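Local coordinates for PA14 domain-containing protein (Clostridium clariflavum, PDB 6QDI) that probably senses plant biomass outside the cell as part of an RsgI-like anti-sigma factor, through tandem calcium-binding PA14 domains that recognise sugars, at residues Ile53-Ser66 with Lys120-Val133. Sequence-based numbering, arbitrary orientation. Where two conformers were deposited one is given.
Sequences IRPLYSEEYTFYIS and KLEWSSASTVRSIV
Strands 59-66 and 120-125 run antiparallel at 156°, with T62, Y64 and S66 forming hydrogen-bonded pairs with S124, E122 and K120, and F63 and I65 forming non-hydrogen-bonded pairs with W123 and L121. On the face of T62 and Y64, the Y64 ring is sandwiched: the R130 guanidinium lies flat on one side, its CZ 3.8 Å from the ring centroid with the planes 16° apart, a stacked cation-pi pair, while T62 CG2 sits against the other, toward the rim. E122 holds R130 there: the guanidinium grips it side-on in a salt bridge, NE to OE2 and NH2 to OE1, both nitrogens coming from above the carboxylate plane. At the far end of the ring, Y64 OH and S124 OG share a hydrogen bond of 2.7 Å. The opposite face looks into the interior of the first PA14 domain, between its two antiparallel sheets, where F63 and L121 both reach L73 of strand 71-75. Here W123, turned by a chi1 of 64° so that its indole lies alongside Y61, has V133 CG1 over the centre of one face and Y61 CE2 nearer the rim of the other, the two rings oblique to each other; I53 CD1 comes within 3.7 Å of its CZ3. Around the turn at S125-T128, the E59 carboxylate takes three bonds: OE1 accepts from S125 OG (2.7 Å) and S127 N (2.9 Å), and the syn lone pair of OE2 accepts from S127 OG (2.6 Å). There S127 CB sits 3.5 Å above the centre of the Y57 ring and S125 CB over that of Y61, whose OH accepts a hydrogen bond from Y57 N.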
loop_
_atom_site.group_PDB
_atom_site.type_symbol
_atom_site.label_atom_id
_atom_site.label_comp_id
_atom_site.label_asym_id
_atom_site.label_seq_id
_atom_site.Cartn_x
_atom_site.Cartn_y
_atom_site.Cartn_z
ATOM N N ILE A 53 0.678 2.348 24.532
ATOM C CA ILE A 53 -0.606 2.459 25.241
ATOM C C ILE A 53 -0.362 2.310 26.740
ATOM O O ILE A 53 0.437 1.466 27.147
ATOM C CB ILE A 53 -1.645 1.449 24.707
ATOM C CG1 ILE A 53 -3.011 1.657 25.347
ATOM C CG2 ILE A 53 -1.187 0.033 24.886
ATOM C CD1 ILE A 53 -4.108 0.869 24.657
ATOM N N ARG A 54 -1.059 3.149 27.517
ATOM C CA ARG A 54 -0.903 3.212 28.978
ATOM C C ARG A 54 -2.244 2.950 29.649
ATOM O O ARG A 54 -3.064 3.858 29.721
ATOM C CB ARG A 54 -0.401 4.595 29.417
ATOM C CG ARG A 54 -0.339 4.771 30.931
ATOM C CD ARG A 54 0.185 6.139 31.311
ATOM N NE ARG A 54 -0.684 7.224 30.885
ATOM C CZ ARG A 54 -1.995 7.285 31.088
ATOM N NH1 ARG A 54 -2.668 6.249 31.600
ATOM N NH2 ARG A 54 -2.654 8.360 30.681
ATOM N N PRO A 55 -2.477 1.740 30.176
ATOM C CA PRO A 55 -3.718 1.512 30.901
ATOM C C PRO A 55 -3.679 2.143 32.285
ATOM O O PRO A 55 -2.609 2.302 32.865
ATOM C CB PRO A 55 -3.769 -0.003 31.054
ATOM C CG PRO A 55 -2.327 -0.401 31.056
ATOM C CD PRO A 55 -1.635 0.540 30.123
ATOM N N LEU A 56 -4.858 2.443 32.803
ATOM C CA LEU A 56 -4.973 3.056 34.107
ATOM C C LEU A 56 -4.966 2.010 35.226
ATOM O O LEU A 56 -4.671 2.375 36.365
ATOM C CB LEU A 56 -6.262 3.904 34.219
ATOM C CG LEU A 56 -6.233 5.329 33.677
ATOM C CD1 LEU A 56 -5.944 5.359 32.197
ATOM C CD2 LEU A 56 -7.526 6.060 33.980
ATOM N N TYR A 57 -5.356 0.765 34.958
ATOM C CA TYR A 57 -5.570 -0.257 35.988
ATOM C C TYR A 57 -4.785 -1.528 35.737
ATOM O O TYR A 57 -4.450 -1.837 34.577
ATOM C CB TYR A 57 -7.064 -0.595 36.087
ATOM C CG TYR A 57 -7.952 0.649 36.204
ATOM C CD1 TYR A 57 -8.059 1.338 37.393
ATOM C CD2 TYR A 57 -8.675 1.127 35.098
ATOM C CE1 TYR A 57 -8.855 2.482 37.497
ATOM C CE2 TYR A 57 -9.468 2.262 35.183
ATOM C CZ TYR A 57 -9.561 2.934 36.371
ATOM O OH TYR A 57 -10.360 4.052 36.469
ATOM N N SER A 58 -4.482 -2.256 36.822
ATOM C CA SER A 58 -3.905 -3.612 36.782
ATOM C C SER A 58 -5.008 -4.664 36.687
ATOM O O SER A 58 -5.494 -5.197 37.673
ATOM C CB SER A 58 -2.956 -3.863 37.963
ATOM O OG SER A 58 -1.878 -2.953 37.899
ATOM N N GLU A 59 -5.475 -4.864 35.447
ATOM C CA GLU A 59 -6.687 -5.620 35.168
ATOM C C GLU A 59 -6.573 -6.301 33.812
ATOM O O GLU A 59 -5.716 -5.939 32.980
ATOM C CB GLU A 59 -7.918 -4.668 35.181
ATOM C CG GLU A 59 -8.240 -4.136 36.561
ATOM C CD GLU A 59 -9.438 -3.200 36.637
ATOM O OE1 GLU A 59 -9.964 -2.784 35.584
ATOM O OE2 GLU A 59 -9.817 -2.849 37.784
ATOM N N GLU A 60 -7.413 -7.316 33.615
ATOM C CA GLU A 60 -7.625 -7.899 32.278
ATOM C C GLU A 60 -8.419 -6.904 31.440
ATOM O O GLU A 60 -9.589 -6.614 31.733
ATOM C CB GLU A 60 -8.343 -9.242 32.332
ATOM C CG GLU A 60 -8.327 -9.920 30.982
ATOM C CD GLU A 60 -8.950 -11.288 30.973
ATOM O OE1 GLU A 60 -10.067 -11.432 31.518
ATOM O OE2 GLU A 60 -8.361 -12.208 30.352
ATOM N N TYR A 61 -7.792 -6.456 30.347
ATOM C CA TYR A 61 -8.445 -5.564 29.378
ATOM C C TYR A 61 -9.004 -6.356 28.230
ATOM O O TYR A 61 -8.421 -7.360 27.797
ATOM C CB TYR A 61 -7.448 -4.528 28.855
ATOM C CG TYR A 61 -7.312 -3.348 29.780
ATOM C CD1 TYR A 61 -6.539 -3.433 30.942
ATOM C CD2 TYR A 61 -7.990 -2.167 29.541
ATOM C CE1 TYR A 61 -6.439 -2.368 31.811
ATOM C CE2 TYR A 61 -7.884 -1.091 30.421
ATOM C CZ TYR A 61 -7.099 -1.189 31.553
ATOM O OH TYR A 61 -6.952 -0.142 32.441
ATOM N N THR A 62 -10.176 -5.920 27.766
ATOM C CA THR A 62 -10.726 -6.359 26.488
ATOM C C THR A 62 -10.589 -5.240 25.487
ATOM O O THR A 62 -10.897 -4.087 25.821
ATOM C CB THR A 62 -12.207 -6.741 26.614
ATOM O OG1 THR A 62 -12.330 -7.773 27.596
ATOM C CG2 THR A 62 -12.762 -7.259 25.298
ATOM N N PHE A 63 -10.055 -5.564 24.301
ATOM C CA PHE A 63 -10.012 -4.649 23.172
ATOM C C PHE A 63 -11.056 -5.070 22.158
ATOM O O PHE A 63 -11.176 -6.285 21.883
ATOM C CB PHE A 63 -8.604 -4.613 22.541
ATOM C CG PHE A 63 -7.597 -3.956 23.466
ATOM C CD1 PHE A 63 -6.918 -4.694 24.443
ATOM C CD2 PHE A 63 -7.378 -2.606 23.414
ATOM C CE1 PHE A 63 -6.076 -4.070 25.338
ATOM C CE2 PHE A 63 -6.515 -1.992 24.272
ATOM C CZ PHE A 63 -5.844 -2.712 25.229
ATOM N N TYR A 64 -11.807 -4.102 21.650
ATOM C CA TYR A 64 -12.858 -4.344 20.693
ATOM C C TYR A 64 -12.497 -3.621 19.404
ATOM O O TYR A 64 -12.149 -2.429 19.440
ATOM C CB TYR A 64 -14.210 -3.791 21.170
ATOM C CG TYR A 64 -14.609 -4.188 22.568
ATOM C CD1 TYR A 64 -14.083 -3.547 23.674
ATOM C CD2 TYR A 64 -15.544 -5.180 22.786
ATOM C CE1 TYR A 64 -14.477 -3.872 24.968
ATOM C CE2 TYR A 64 -15.956 -5.517 24.085
ATOM C CZ TYR A 64 -15.384 -4.899 25.150
ATOM O OH TYR A 64 -15.806 -5.257 26.416
ATOM N N ILE A 65 -12.668 -4.307 18.283
ATOM C CA ILE A 65 -12.514 -3.713 16.989
ATOM C C ILE A 65 -13.785 -3.855 16.176
ATOM O O ILE A 65 -14.368 -4.925 16.099
ATOM C CB ILE A 65 -11.293 -4.295 16.280
ATOM C CG1 ILE A 65 -10.019 -3.748 16.978
ATOM C CG2 ILE A 65 -11.246 -3.848 14.828
ATOM C CD1 ILE A 65 -8.661 -4.047 16.429
ATOM N N SER A 66 -14.186 -2.741 15.562
ATOM C CA SER A 66 -15.153 -2.702 14.457
ATOM C C SER A 66 -14.346 -2.406 13.206
ATOM O O SER A 66 -13.532 -1.469 13.228
ATOM C CB SER A 66 -16.182 -1.587 14.715
ATOM O OG SER A 66 -16.797 -1.716 15.977
ATOM N N LYS A 120 -12.469 1.156 14.309
ATOM C CA LYS A 120 -12.654 1.774 15.618
ATOM C C LYS A 120 -12.119 0.853 16.692
ATOM O O LYS A 120 -12.518 -0.319 16.737
ATOM C CB LYS A 120 -14.171 2.001 15.867
ATOM C CG LYS A 120 -14.578 2.726 17.112
ATOM C CD LYS A 120 -16.086 3.041 17.091
ATOM C CE LYS A 120 -16.744 3.295 18.431
ATOM N NZ LYS A 120 -18.063 3.911 18.190
ATOM N N LEU A 121 -11.246 1.384 17.555
ATOM C CA LEU A 121 -10.637 0.624 18.677
ATOM C C LEU A 121 -11.174 1.115 20.017
ATOM O O LEU A 121 -10.972 2.289 20.384
ATOM C CB LEU A 121 -9.110 0.792 18.658
ATOM C CG LEU A 121 -8.375 0.055 19.765
ATOM C CD1 LEU A 121 -8.464 -1.445 19.600
ATOM C CD2 LEU A 121 -6.947 0.565 19.814
ATOM N N GLU A 122 -11.818 0.188 20.713
ATOM C CA GLU A 122 -12.341 0.424 22.065
ATOM C C GLU A 122 -11.642 -0.483 23.038
ATOM O O GLU A 122 -11.028 -1.506 22.673
ATOM C CB GLU A 122 -13.868 0.159 22.112
ATOM C CG GLU A 122 -14.684 1.096 21.238
ATOM C CD GLU A 122 -16.091 0.597 21.151
ATOM O OE1 GLU A 122 -16.361 -0.221 20.261
ATOM O OE2 GLU A 122 -16.897 0.909 22.060
ATOM N N TRP A 123 -11.796 -0.155 24.327
ATOM C CA TRP A 123 -11.339 -1.026 25.412
ATOM C C TRP A 123 -12.349 -1.025 26.557
ATOM O O TRP A 123 -13.193 -0.147 26.674
ATOM C CB TRP A 123 -9.913 -0.687 25.905
ATOM C CG TRP A 123 -9.695 0.653 26.549
ATOM C CD1 TRP A 123 -10.620 1.646 26.792
ATOM C CD2 TRP A 123 -8.469 1.102 27.096
ATOM N NE1 TRP A 123 -10.001 2.706 27.397
ATOM C CE2 TRP A 123 -8.678 2.395 27.601
ATOM C CE3 TRP A 123 -7.198 0.556 27.153
ATOM C CZ2 TRP A 123 -7.651 3.136 28.182
ATOM C CZ3 TRP A 123 -6.181 1.284 27.738
ATOM C CH2 TRP A 123 -6.402 2.563 28.222
ATOM N N SER A 124 -12.256 -2.064 27.386
ATOM C CA SER A 124 -12.944 -2.101 28.670
ATOM C C SER A 124 -12.097 -2.945 29.638
ATOM O O SER A 124 -11.225 -3.735 29.255
ATOM C CB SER A 124 -14.341 -2.694 28.546
ATOM O OG SER A 124 -14.307 -4.080 28.274
ATOM N N SER A 125 -12.401 -2.774 30.911
ATOM C CA SER A 125 -11.885 -3.642 31.970
ATOM C C SER A 125 -12.851 -3.538 33.138
ATOM O O SER A 125 -13.833 -2.786 33.070
ATOM C CB SER A 125 -10.481 -3.210 32.353
ATOM O OG SER A 125 -10.431 -1.989 33.084
ATOM N N ALA A 126 -12.566 -4.211 34.239
ATOM C CA ALA A 126 -13.454 -4.103 35.413
ATOM C C ALA A 126 -13.692 -2.673 35.814
ATOM O O ALA A 126 -14.854 -2.299 36.130
ATOM C CB ALA A 126 -12.889 -4.892 36.556
ATOM N N SER A 127 -12.660 -1.842 35.766
ATOM C CA SER A 127 -12.762 -0.438 36.164
ATOM C C SER A 127 -12.837 0.559 35.009
ATOM O O SER A 127 -12.923 1.767 35.232
ATOM C CB SER A 127 -11.568 -0.080 37.051
ATOM O OG SER A 127 -11.506 -0.946 38.181
ATOM N N THR A 128 -12.744 0.067 33.766
ATOM C CA THR A 128 -12.797 0.914 32.567
ATOM C C THR A 128 -14.097 0.654 31.833
ATOM O O THR A 128 -14.266 -0.420 31.210
ATOM C CB THR A 128 -11.637 0.613 31.611
ATOM O OG1 THR A 128 -10.406 0.684 32.333
ATOM C CG2 THR A 128 -11.602 1.597 30.435
ATOM N N VAL A 129 -15.032 1.607 31.889
ATOM C CA VAL A 129 -16.249 1.486 31.116
ATOM C C VAL A 129 -15.875 1.470 29.624
ATOM O O VAL A 129 -15.013 2.229 29.175
ATOM C CB VAL A 129 -17.206 2.650 31.448
ATOM C CG1 VAL A 129 -18.426 2.631 30.541
ATOM C CG2 VAL A 129 -17.624 2.590 32.924
ATOM N N ARG A 130 -16.549 0.618 28.884
ATOM C CA ARG A 130 -16.233 0.467 27.465
ATOM C C ARG A 130 -16.262 1.811 26.777
ATOM O O ARG A 130 -17.210 2.587 26.886
ATOM C CB ARG A 130 -17.190 -0.438 26.803
ATOM C CG ARG A 130 -16.955 -0.582 25.307
ATOM C CD ARG A 130 -17.806 -1.650 24.703
ATOM N NE ARG A 130 -17.649 -1.671 23.246
ATOM C CZ ARG A 130 -18.043 -2.654 22.456
ATOM N NH1 ARG A 130 -18.659 -3.724 22.929
ATOM N NH2 ARG A 130 -17.842 -2.564 21.161
ATOM N N SER A 131 -15.198 2.083 26.038
ATOM C CA SER A 131 -15.006 3.384 25.403
ATOM C C SER A 131 -13.968 3.266 24.308
ATOM O O SER A 131 -13.127 2.369 24.335
ATOM C CB SER A 131 -14.499 4.412 26.434
ATOM O OG SER A 131 -13.252 4.033 26.979
ATOM N N ILE A 132 -13.971 4.218 23.382
ATOM C CA ILE A 132 -12.856 4.403 22.484
ATOM C C ILE A 132 -11.604 4.547 23.344
ATOM O O ILE A 132 -11.581 5.253 24.346
ATOM C CB ILE A 132 -13.081 5.647 21.601
ATOM C CG1 ILE A 132 -14.245 5.386 20.640
ATOM C CG2 ILE A 132 -11.799 6.024 20.838
ATOM C CD1 ILE A 132 -13.890 4.374 19.581
ATOM N N VAL A 133 -10.505 3.915 22.930
ATOM C CA VAL A 133 -9.252 4.081 23.669
ATOM C C VAL A 133 -8.854 5.550 23.529
ATOM O O VAL A 133 -8.718 6.044 22.409
ATOM C CB VAL A 133 -8.128 3.173 23.160
ATOM C CG1 VAL A 133 -6.896 3.444 24.001
ATOM C CG2 VAL A 133 -8.524 1.719 23.285
HETATM O O HOH W 1 -13.570 3.129 37.484
HETATM O O HOH W 2 -10.928 -6.596 34.094
#